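Local coordinates for sesquisabinene B synthase 2 (Santalum album, PDB 6A2A), which probably converts farnesyl diphosphate into the sesquiterpene sesquisabinene B in a magnesium- or manganese-dependent cyclisation, as a plant terpene synthase of the Tpsb subfamily, at residues L328-F331 against T332-N336; D344-P347 against R348-M352; P404-E407 against E408-N412; N443-L447 against F448-S452. All blocks are in the same frame, centred on the assembly; numbering follows the deposited sequence.

Interaction 1. Residues L328-F331 against T332-N336; sequences LELF and TDITN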
loop_
_atom_site.group_PDB
_atom_site.type_symbol
_atom_site.label_atom_id
_atom_site.label_comp_id
_atom_site.label_asym_id
_atom_site.label_seq_id
_atom_site.Cartn_x
_atom_site.Cartn_y
_atom_site.Cartn_z
ATOM N N LEU A 328 -0.819 24.798 -15.278
ATOM C CA LEU A 328 0.222 23.874 -15.632
ATOM C C LEU A 328 1.593 24.510 -15.337
ATOM O O LEU A 328 2.529 23.816 -14.996
ATOM C CB LEU A 328 0.030 23.471 -17.091
ATOM C CG LEU A 328 -1.292 22.759 -17.390
ATOM C CD1 LEU A 328 -1.486 22.535 -18.873
ATOM C CD2 LEU A 328 -1.412 21.443 -16.640
ATOM N N GLU A 329 1.748 25.833 -15.533
ATOM C CA GLU A 329 3.000 26.530 -15.112
ATOM C C GLU A 329 3.281 26.286 -13.644
ATOM O O GLU A 329 4.422 26.072 -13.284
ATOM C CB GLU A 329 2.930 28.074 -15.241
ATOM C CG GLU A 329 2.507 28.536 -16.606
ATOM C CD GLU A 329 2.629 30.031 -16.884
ATOM O OE1 GLU A 329 2.732 30.829 -15.908
ATOM O OE2 GLU A 329 2.615 30.384 -18.088
ATOM N N LEU A 330 2.276 26.343 -12.800
ATOM C CA LEU A 330 2.518 26.100 -11.373
ATOM C C LEU A 330 2.800 24.596 -11.126
ATOM O O LEU A 330 3.603 24.283 -10.302
ATOM C CB LEU A 330 1.302 26.543 -10.557
ATOM C CG LEU A 330 1.393 26.329 -9.047
ATOM C CD1 LEU A 330 2.646 26.958 -8.463
ATOM C CD2 LEU A 330 0.144 26.819 -8.334
ATOM N N PHE A 331 2.050 23.710 -11.784
ATOM C CA PHE A 331 2.334 22.246 -11.671
ATOM C C PHE A 331 3.807 21.985 -11.978
ATOM O O PHE A 331 4.549 21.285 -11.225
ATOM C CB PHE A 331 1.371 21.489 -12.588
ATOM C CG PHE A 331 1.245 20.010 -12.345
ATOM C CD1 PHE A 331 2.344 19.159 -12.437
ATOM C CD2 PHE A 331 0.003 19.462 -12.083
ATOM C CE1 PHE A 331 2.172 17.787 -12.306
ATOM C CE2 PHE A 331 -0.151 18.089 -11.915
ATOM C CZ PHE A 331 0.934 17.267 -11.993
ATOM N N THR A 332 4.284 22.562 -13.092
ATOM C CA THR A 332 5.631 22.353 -13.565
ATOM C C THR A 332 6.628 22.945 -12.568
ATOM O O THR A 332 7.625 22.333 -12.208
ATOM C CB THR A 332 5.843 22.918 -14.969
ATOM O OG1 THR A 332 4.935 22.279 -15.871
ATOM C CG2 THR A 332 7.256 22.738 -15.484
ATOM N N ASP A 333 6.351 24.130 -12.075
ATOM C CA ASP A 333 7.279 24.799 -11.105
ATOM C C ASP A 333 7.404 24.049 -9.773
ATOM O O ASP A 333 8.522 23.898 -9.191
ATOM C CB ASP A 333 6.762 26.230 -10.870
ATOM C CG ASP A 333 7.560 26.981 -9.808
ATOM O OD1 ASP A 333 8.767 27.115 -9.952
ATOM O OD2 ASP A 333 6.930 27.427 -8.819
ATOM N N ILE A 334 6.294 23.555 -9.261
ATOM C CA ILE A 334 6.315 22.763 -8.015
ATOM C C ILE A 334 7.182 21.528 -8.247
ATOM O O ILE A 334 8.008 21.168 -7.404
ATOM C CB ILE A 334 4.883 22.399 -7.606
ATOM C CG1 ILE A 334 4.198 23.624 -6.980
ATOM C CG2 ILE A 334 4.835 21.182 -6.695
ATOM C CD1 ILE A 334 2.723 23.465 -6.793
ATOM N N THR A 335 7.008 20.930 -9.422
ATOM C CA THR A 335 7.723 19.670 -9.703
ATOM C C THR A 335 9.221 19.976 -9.809
ATOM O O THR A 335 10.054 19.313 -9.192
ATOM C CB THR A 335 7.175 19.021 -10.975
ATOM O OG1 THR A 335 5.791 18.776 -10.767
ATOM C CG2 THR A 335 7.909 17.751 -11.344
ATOM N N ASN A 336 9.566 21.062 -10.538
ATOM C CA ASN A 336 10.952 21.480 -10.740
ATOM C C ASN A 336 11.638 21.684 -9.404
ATOM O O ASN A 336 12.783 21.304 -9.230
ATOM C CB ASN A 336 11.076 22.786 -11.527
ATOM C CG ASN A 336 10.779 22.660 -13.003
ATOM O OD1 ASN A 336 10.760 21.557 -13.556
ATOM N ND2 ASN A 336 10.492 23.788 -13.638
#
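F331 and T335 meet one turn apart on helix 325-337 of the alpha-helical terpene synthase metal-binding domain, the helix that follows the one carrying the magnesium ligands D316 and D320. Backbone bonds of the i to i+4 kind run through the segment: T332, D333, I334 and T335 give their N-H groups to the carbonyls of L328, E329, L330 and F331. The side chain of T335 adds a further bond, OG1 donating to F331 O at 2.8 Å, with OG1 swung beside its own backbone N (chi1 -59°). T335 N and T335 OG1 approach F331 O from opposite faces of its carbonyl plane, so two donors grip this one oxygen. With a valine here, F331 O would probably be left with the backbone N-H alone, and a methyl would take the hydroxyl's place near the ring. Among polar tips with partners beyond the segments, T332 OG1 bonds to Y319 OH, and D333 OD2 pairs with R337. The F331 ring packs edge-to-face with Y319 and reaches I350 and L354 of helix 348-372. On another side of the helix L330 lies across I334, with L330 CD1 3.9 Å from I334 CD1.

Interaction 2. Residues D344-P347 against R348-M352; sequences DQLP and RNIRM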
loop_
_atom_site.group_PDB
_atom_site.type_symbol
_atom_site.label_atom_id
_atom_site.label_comp_id
_atom_site.label_asym_id
_atom_site.label_seq_id
_atom_site.Cartn_x
_atom_site.Cartn_y
_atom_site.Cartn_z
ATOM N N ASP A 344 -1.898 23.958 -2.745
ATOM C CA ASP A 344 -3.299 24.273 -2.546
ATOM C C ASP A 344 -3.831 25.382 -3.474
ATOM O O ASP A 344 -5.025 25.560 -3.534
ATOM C CB ASP A 344 -3.570 24.674 -1.081
ATOM C CG ASP A 344 -3.633 23.479 -0.143
ATOM O OD1 ASP A 344 -3.717 22.282 -0.582
ATOM O OD2 ASP A 344 -3.645 23.759 1.067
ATOM N N GLN A 345 -2.967 26.081 -4.200
ATOM C CA GLN A 345 -3.421 27.023 -5.272
ATOM C C GLN A 345 -4.044 26.258 -6.462
ATOM O O GLN A 345 -4.749 26.865 -7.303
ATOM C CB GLN A 345 -2.258 27.869 -5.760
ATOM C CG GLN A 345 -1.677 28.809 -4.700
ATOM C CD GLN A 345 -0.482 29.618 -5.153
ATOM O OE1 GLN A 345 -0.270 29.844 -6.344
ATOM N NE2 GLN A 345 0.367 29.995 -4.208
ATOM N N LEU A 346 -3.819 24.936 -6.575
ATOM C CA LEU A 346 -4.391 24.169 -7.676
ATOM C C LEU A 346 -5.731 23.565 -7.284
ATOM O O LEU A 346 -5.907 23.000 -6.190
ATOM C CB LEU A 346 -3.395 23.074 -8.111
ATOM C CG LEU A 346 -2.068 23.561 -8.693
ATOM C CD1 LEU A 346 -1.037 22.456 -8.720
ATOM C CD2 LEU A 346 -2.235 24.158 -10.073
ATOM N N PRO A 347 -6.693 23.589 -8.187
ATOM C CA PRO A 347 -7.893 22.879 -7.919
ATOM C C PRO A 347 -7.708 21.368 -7.707
ATOM O O PRO A 347 -6.739 20.789 -8.149
ATOM C CB PRO A 347 -8.793 23.064 -9.151
ATOM C CG PRO A 347 -7.876 23.383 -10.233
ATOM C CD PRO A 347 -6.665 24.028 -9.590
ATOM N N ARG A 348 -8.601 20.812 -6.915
ATOM C CA ARG A 348 -8.570 19.445 -6.469
ATOM C C ARG A 348 -8.170 18.473 -7.594
ATOM O O ARG A 348 -7.274 17.604 -7.397
ATOM C CB ARG A 348 -9.959 19.110 -5.935
ATOM C CG ARG A 348 -10.193 17.636 -5.694
ATOM C CD ARG A 348 -11.581 17.351 -5.160
ATOM N NE ARG A 348 -11.707 15.961 -4.800
ATOM C CZ ARG A 348 -11.385 15.454 -3.612
ATOM N NH1 ARG A 348 -10.868 16.233 -2.680
ATOM N NH2 ARG A 348 -11.469 14.156 -3.435
ATOM N N ASN A 349 -8.818 18.556 -8.770
ATOM C CA ASN A 349 -8.546 17.560 -9.791
ATOM C C ASN A 349 -7.147 17.682 -10.397
ATOM O O ASN A 349 -6.743 16.750 -11.134
ATOM C CB ASN A 349 -9.608 17.551 -10.894
ATOM C CG ASN A 349 -10.978 17.088 -10.446
ATOM O OD1 ASN A 349 -11.115 16.421 -9.391
ATOM N ND2 ASN A 349 -11.995 17.471 -11.226
ATOM N N ILE A 350 -6.434 18.765 -10.163
ATOM C CA ILE A 350 -5.077 18.933 -10.621
ATOM C C ILE A 350 -4.131 18.666 -9.455
ATOM O O ILE A 350 -3.065 18.087 -9.629
ATOM C CB ILE A 350 -4.891 20.331 -11.243
ATOM C CG1 ILE A 350 -5.825 20.474 -12.458
ATOM C CG2 ILE A 350 -3.433 20.597 -11.602
ATOM C CD1 ILE A 350 -5.796 21.848 -13.110
ATOM N N ARG A 351 -4.525 19.094 -8.256
ATOM C CA ARG A 351 -3.727 18.943 -7.060
ATOM C C ARG A 351 -3.535 17.455 -6.689
ATOM O O ARG A 351 -2.437 17.082 -6.229
ATOM C CB ARG A 351 -4.394 19.640 -5.867
ATOM C CG ARG A 351 -3.442 19.998 -4.743
ATOM C CD ARG A 351 -4.119 20.587 -3.510
ATOM N NE ARG A 351 -5.154 21.542 -3.847
ATOM C CZ ARG A 351 -6.216 21.836 -3.105
ATOM N NH1 ARG A 351 -6.275 21.477 -1.826
ATOM N NH2 ARG A 351 -7.228 22.474 -3.671
ATOM N N MET A 352 -4.542 16.648 -6.886
ATOM C CA MET A 352 -4.473 15.202 -6.470
ATOM C C MET A 352 -3.458 14.452 -7.349
ATOM O O MET A 352 -2.516 13.807 -6.824
ATOM C CB MET A 352 -5.861 14.581 -6.422
ATOM C CG MET A 352 -6.623 15.034 -5.150
ATOM S SD MET A 352 -8.286 14.436 -5.041
ATOM C CE MET A 352 -7.974 12.670 -5.027
#
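R351 folds back over the start of helix 348-372 and holds L346 O side-on with two nitrogens, NE and NH2, each 2.9 Å from that oxygen. The oxygen lies in the guanidinium plane, and a bend at chi3 (-42°) turns the group back toward the preceding loop. NH1 makes a salt bridge with D344 OD1 at 3.0 Å, the carboxylate turned 69° from the guanidinium plane, while D344 CA sits over one face of the guanidinium. Were the arginine replaced by an alanine, L346 O would probably lose both side-chain donors and D344 its charged mate within the turn. Further out, P347 holds the N-cap position, its carbonyl accepting from R351 N and, from above the carbonyl plane, from I350 N. P347 CG touches I350 CD1 at 3.9 Å, and L346 CD2 meets I350 CG2 at 4.1 Å, nearly at right angles. The second subunit adds further bonds: its N375 bonds to D344 OD1, and its L369 and K370 carbonyls receive NH1 and NH2 of R348. One arginine thus ties a loop carbonyl and a carboxylate to the first helical turn, and D344 is likely to temper the positive charge of R351 beside the subunit interface.

Interaction 3. Residues P404-E407 against E408-N412; sequences PTLE and EYLDN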
loop_
_atom_site.group_PDB
_atom_site.type_symbol
_atom_site.label_atom_id
_atom_site.label_comp_id
_atom_site.label_asym_id
_atom_site.label_seq_id
_atom_site.Cartn_x
_atom_site.Cartn_y
_atom_site.Cartn_z
ATOM N N PRO A 404 7.156 22.329 -35.878
ATOM C CA PRO A 404 8.542 21.912 -35.767
ATOM C C PRO A 404 8.919 20.951 -36.902
ATOM O O PRO A 404 8.070 20.328 -37.520
ATOM C CB PRO A 404 8.611 21.187 -34.414
ATOM C CG PRO A 404 7.236 20.613 -34.285
ATOM C CD PRO A 404 6.340 21.707 -34.843
ATOM N N THR A 405 10.211 20.889 -37.193
ATOM C CA THR A 405 10.739 19.871 -38.043
ATOM C C THR A 405 10.602 18.527 -37.336
ATOM O O THR A 405 10.500 18.502 -36.087
ATOM C CB THR A 405 12.234 20.039 -38.316
ATOM O OG1 THR A 405 12.917 20.179 -37.077
ATOM C CG2 THR A 405 12.550 21.247 -39.175
ATOM N N LEU A 406 10.727 17.458 -38.088
ATOM C CA LEU A 406 10.719 16.142 -37.438
ATOM C C LEU A 406 11.844 16.048 -36.410
ATOM O O LEU A 406 11.624 15.563 -35.288
ATOM C CB LEU A 406 10.851 15.028 -38.471
ATOM C CG LEU A 406 10.845 13.631 -37.880
ATOM C CD1 LEU A 406 9.472 13.355 -37.245
ATOM C CD2 LEU A 406 11.172 12.591 -38.910
ATOM N N GLU A 407 13.036 16.535 -36.744
ATOM C CA GLU A 407 14.151 16.380 -35.790
ATOM C C GLU A 407 13.901 17.264 -34.544
ATOM O O GLU A 407 14.131 16.772 -33.440
ATOM C CB GLU A 407 15.526 16.593 -36.445
ATOM C CG GLU A 407 16.440 15.341 -36.348
ATOM C CD GLU A 407 16.409 14.328 -37.502
ATOM O OE1 GLU A 407 15.717 14.622 -38.534
ATOM O OE2 GLU A 407 17.097 13.236 -37.394
ATOM N N GLU A 408 13.362 18.480 -34.645
ATOM C CA GLU A 408 13.123 19.264 -33.444
ATOM C C GLU A 408 11.988 18.626 -32.615
ATOM O O GLU A 408 12.031 18.644 -31.353
ATOM C CB GLU A 408 12.930 20.769 -33.691
ATOM C CG GLU A 408 11.606 21.213 -34.253
ATOM C CD GLU A 408 11.516 22.709 -34.583
ATOM O OE1 GLU A 408 11.679 23.084 -35.790
ATOM O OE2 GLU A 408 11.328 23.497 -33.630
ATOM N N TYR A 409 10.984 18.133 -33.297
ATOM C CA TYR A 409 9.867 17.439 -32.611
ATOM C C TYR A 409 10.371 16.194 -31.856
ATOM O O TYR A 409 10.113 16.049 -30.661
ATOM C CB TYR A 409 8.793 17.089 -33.636
ATOM C CG TYR A 409 7.788 16.111 -33.095
ATOM C CD1 TYR A 409 6.799 16.540 -32.251
ATOM C CD2 TYR A 409 7.856 14.763 -33.426
ATOM C CE1 TYR A 409 5.875 15.652 -31.722
ATOM C CE2 TYR A 409 6.907 13.882 -32.964
ATOM C CZ TYR A 409 5.971 14.314 -32.049
ATOM O OH TYR A 409 5.030 13.459 -31.565
ATOM N N LEU A 410 11.142 15.320 -32.493
ATOM C CA LEU A 410 11.510 14.046 -31.846
ATOM C C LEU A 410 12.464 14.271 -30.686
ATOM O O LEU A 410 12.424 13.531 -29.703
ATOM C CB LEU A 410 12.138 13.062 -32.842
ATOM C CG LEU A 410 11.196 12.453 -33.861
ATOM C CD1 LEU A 410 11.974 11.582 -34.825
ATOM C CD2 LEU A 410 10.077 11.629 -33.193
ATOM N N ASP A 411 13.330 15.296 -30.761
ATOM C CA ASP A 411 14.240 15.501 -29.624
ATOM C C ASP A 411 13.469 15.794 -28.341
ATOM O O ASP A 411 13.924 15.414 -27.279
ATOM C CB ASP A 411 15.239 16.590 -29.944
ATOM C CG ASP A 411 16.520 16.011 -30.659
ATOM O OD1 ASP A 411 16.971 14.833 -30.379
ATOM O OD2 ASP A 411 17.042 16.751 -31.538
ATOM N N ASN A 412 12.332 16.463 -28.435
ATOM C CA ASN A 412 11.471 16.696 -27.290
ATOM C C ASN A 412 10.501 15.524 -27.066
ATOM O O ASN A 412 10.235 15.180 -25.908
ATOM C CB ASN A 412 10.703 17.990 -27.454
ATOM C CG ASN A 412 9.913 18.369 -26.237
ATOM O OD1 ASN A 412 10.518 18.731 -25.226
ATOM N ND2 ASN A 412 8.605 18.340 -26.355
#
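E408 reaches back from the first turn of helix 406-416 to T405, the N-cap just before the helix. Its CB lies 3.4 Å from T405 OG1. CG takes the crowded position between backbone N and carbonyl carbon (chi1 76°), which directs the chain back toward the helix start, and the chain runs on extended beyond CG. At the tip, OE1 receives the backbone N-H of T405 at 3.0 Å, a nearly straight bond (166° at the hydrogen) that comes in from above the carboxylate plane. OE2 bonds with H402 NE2, so each carboxylate oxygen has a partner. The return bond runs from E408 N to T405 OG1, also 3.0 Å, and completes a capping box in which each residue's side chain accepts from the other's backbone N-H. Along the helix, Y409 N bonds to T405 O and L410 N to L406 O. L406 CG lies 3.8 Å from L410 CD1, and L406 also rests on I496 and L499 of helix 489-510. P404 CG touches Y409 CB at 3.9 Å. Beyond this carbon the Y409 side chain runs to the metal-binding region, near E394, a magnesium ligand, and its OH bonds to D461 OD2, next in the chain to the magnesium ligand N460.

Interaction 4. Residues N443-L447 against F448-S452; sequences NSLPL and FVRAS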
loop_
_atom_site.group_PDB
_atom_site.type_symbol
_atom_site.label_atom_id
_atom_site.label_comp_id
_atom_site.label_asym_id
_atom_site.label_seq_id
_atom_site.Cartn_x
_atom_site.Cartn_y
_atom_site.Cartn_z
ATOM N N ASN A 443 20.503 8.891 -17.757
ATOM C CA ASN A 443 19.646 9.985 -18.103
ATOM C C ASN A 443 20.268 10.886 -19.189
ATOM O O ASN A 443 19.527 11.675 -19.748
ATOM C CB ASN A 443 19.250 10.802 -16.870
ATOM C CG ASN A 443 17.985 11.610 -17.100
ATOM O OD1 ASN A 443 17.038 11.193 -17.819
ATOM N ND2 ASN A 443 18.001 12.828 -16.580
ATOM N N SER A 444 21.514 10.626 -19.609
ATOM C CA SER A 444 22.191 11.422 -20.664
ATOM C C SER A 444 21.863 10.870 -22.050
ATOM O O SER A 444 22.289 11.458 -23.051
ATOM C CB SER A 444 23.689 11.485 -20.453
ATOM O OG SER A 444 24.316 10.241 -20.651
ATOM N N LEU A 445 21.112 9.763 -22.078
ATOM C CA LEU A 445 20.638 9.107 -23.281
ATOM C C LEU A 445 21.817 8.615 -24.141
ATOM O O LEU A 445 22.061 9.060 -25.259
ATOM C CB LEU A 445 19.696 10.035 -24.053
ATOM C CG LEU A 445 18.349 10.369 -23.379
ATOM C CD1 LEU A 445 17.302 10.686 -24.404
ATOM C CD2 LEU A 445 17.846 9.259 -22.454
ATOM N N PRO A 446 22.498 7.623 -23.650
ATOM C CA PRO A 446 23.425 6.842 -24.480
ATOM C C PRO A 446 22.656 6.245 -25.666
ATOM O O PRO A 446 21.414 6.128 -25.571
ATOM C CB PRO A 446 23.998 5.775 -23.568
ATOM C CG PRO A 446 23.062 5.737 -22.432
ATOM C CD PRO A 446 22.404 7.066 -22.310
ATOM N N LEU A 447 23.336 6.025 -26.791
ATOM C CA LEU A 447 22.631 5.569 -28.015
ATOM C C LEU A 447 21.568 4.487 -27.734
ATOM O O LEU A 447 20.462 4.600 -28.286
ATOM C CB LEU A 447 23.676 5.033 -28.991
ATOM C CG LEU A 447 23.150 4.471 -30.317
ATOM C CD1 LEU A 447 22.436 5.534 -31.116
ATOM C CD2 LEU A 447 24.316 3.902 -31.114
ATOM N N PHE A 448 21.890 3.478 -26.966
ATOM C CA PHE A 448 20.975 2.345 -26.673
ATOM C C PHE A 448 19.646 2.857 -26.120
ATOM O O PHE A 448 18.606 2.417 -26.530
ATOM C CB PHE A 448 21.606 1.442 -25.623
ATOM C CG PHE A 448 20.883 0.158 -25.326
ATOM C CD1 PHE A 448 20.480 -0.684 -26.341
ATOM C CD2 PHE A 448 20.660 -0.229 -24.022
ATOM C CE1 PHE A 448 19.840 -1.873 -26.055
ATOM C CE2 PHE A 448 20.021 -1.416 -23.740
ATOM C CZ PHE A 448 19.614 -2.227 -24.760
ATOM N N VAL A 449 19.730 3.748 -25.171
ATOM C CA VAL A 449 18.515 4.292 -24.512
ATOM C C VAL A 449 17.820 5.274 -25.452
ATOM O O VAL A 449 16.619 5.250 -25.531
ATOM C CB VAL A 449 18.902 4.939 -23.179
ATOM C CG1 VAL A 449 17.692 5.483 -22.466
ATOM C CG2 VAL A 449 19.665 3.959 -22.321
ATOM N N ARG A 450 18.572 6.095 -26.138
ATOM C CA ARG A 450 17.987 7.088 -27.061
ATOM C C ARG A 450 17.169 6.359 -28.137
ATOM O O ARG A 450 16.109 6.792 -28.424
ATOM C CB ARG A 450 19.097 7.915 -27.702
ATOM C CG ARG A 450 18.620 9.163 -28.419
ATOM C CD ARG A 450 19.721 9.831 -29.214
ATOM N NE ARG A 450 19.314 11.102 -29.758
ATOM C CZ ARG A 450 19.610 11.582 -30.956
ATOM N NH1 ARG A 450 19.040 12.705 -31.340
ATOM N NH2 ARG A 450 20.466 10.979 -31.763
ATOM N N ALA A 451 17.720 5.305 -28.690
ATOM C CA ALA A 451 17.043 4.512 -29.736
ATOM C C ALA A 451 15.702 3.997 -29.196
ATOM O O ALA A 451 14.702 4.149 -29.857
ATOM C CB ALA A 451 17.948 3.392 -30.171
ATOM N N SER A 452 15.716 3.424 -28.023
ATOM C CA SER A 452 14.490 2.893 -27.385
ATOM C C SER A 452 13.455 4.006 -27.200
ATOM O O SER A 452 12.343 3.822 -27.606
ATOM C CB SER A 452 14.810 2.225 -26.093
ATOM O OG SER A 452 13.661 1.755 -25.458
#
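V449 receives two side chains of the preceding turn on its two methyls: L445 CD2 lies 3.8 Å from CG1, the side chains nearly perpendicular, and P446 CG lies 3.8 Å from CG2. With CG1 anti to the backbone N (chi1 -179°) and CG2 beside it, the branches are parted so that each meets one neighbour. F517 also packs against V449 and P446. Among the polar atoms, P446 O is the chief acceptor. It takes a nearly straight bond from R450 N (2.9 Å, 170° at the hydrogen) and a weak, strongly bent one from V449 N. L447 O accepts from A451 N at 2.9 Å, continuing the i to i+4 pattern of the helix. The R450 side chain, extended from CG to NE, carries its guanidinium off to D411 of helix 406-416, where NH1 forms a salt bridge. S452 OG bonds to the carbonyl of T525 in helix 521-535. L445, with positive phi (62°), is the first residue to leave helical geometry after helix 436-443, and P446 takes the N-cap position of helix 447-462. The arrangement is a tight connection between consecutive helices in the all-helical terpene synthase fold.

Interactions 1 and 2 adjoin: helix 325-337 and helix 348-372 follow one another in the chain, and F331 CD2 meets I350 CG2 at 3.7 Å while L330 rests on Q345 and L346. Interactions 3 and 4 lie on other helices, joined by a salt bridge, D411 OD1 to R450 NH1 at 3.1 Å. All four are partly buried; 1 and 3 have half their touching residues buried, 2 fewer, and 4 lies nearest the chain's centre. Interaction 1 lies within a helix, the others at helix starts: 2 and 4 both place a proline at the N-cap, but 2 adds an arginine grip and a salt bridge where 4 adds apolar contacts; 3 uses a capping box. Interaction 2 alone touches the second subunit.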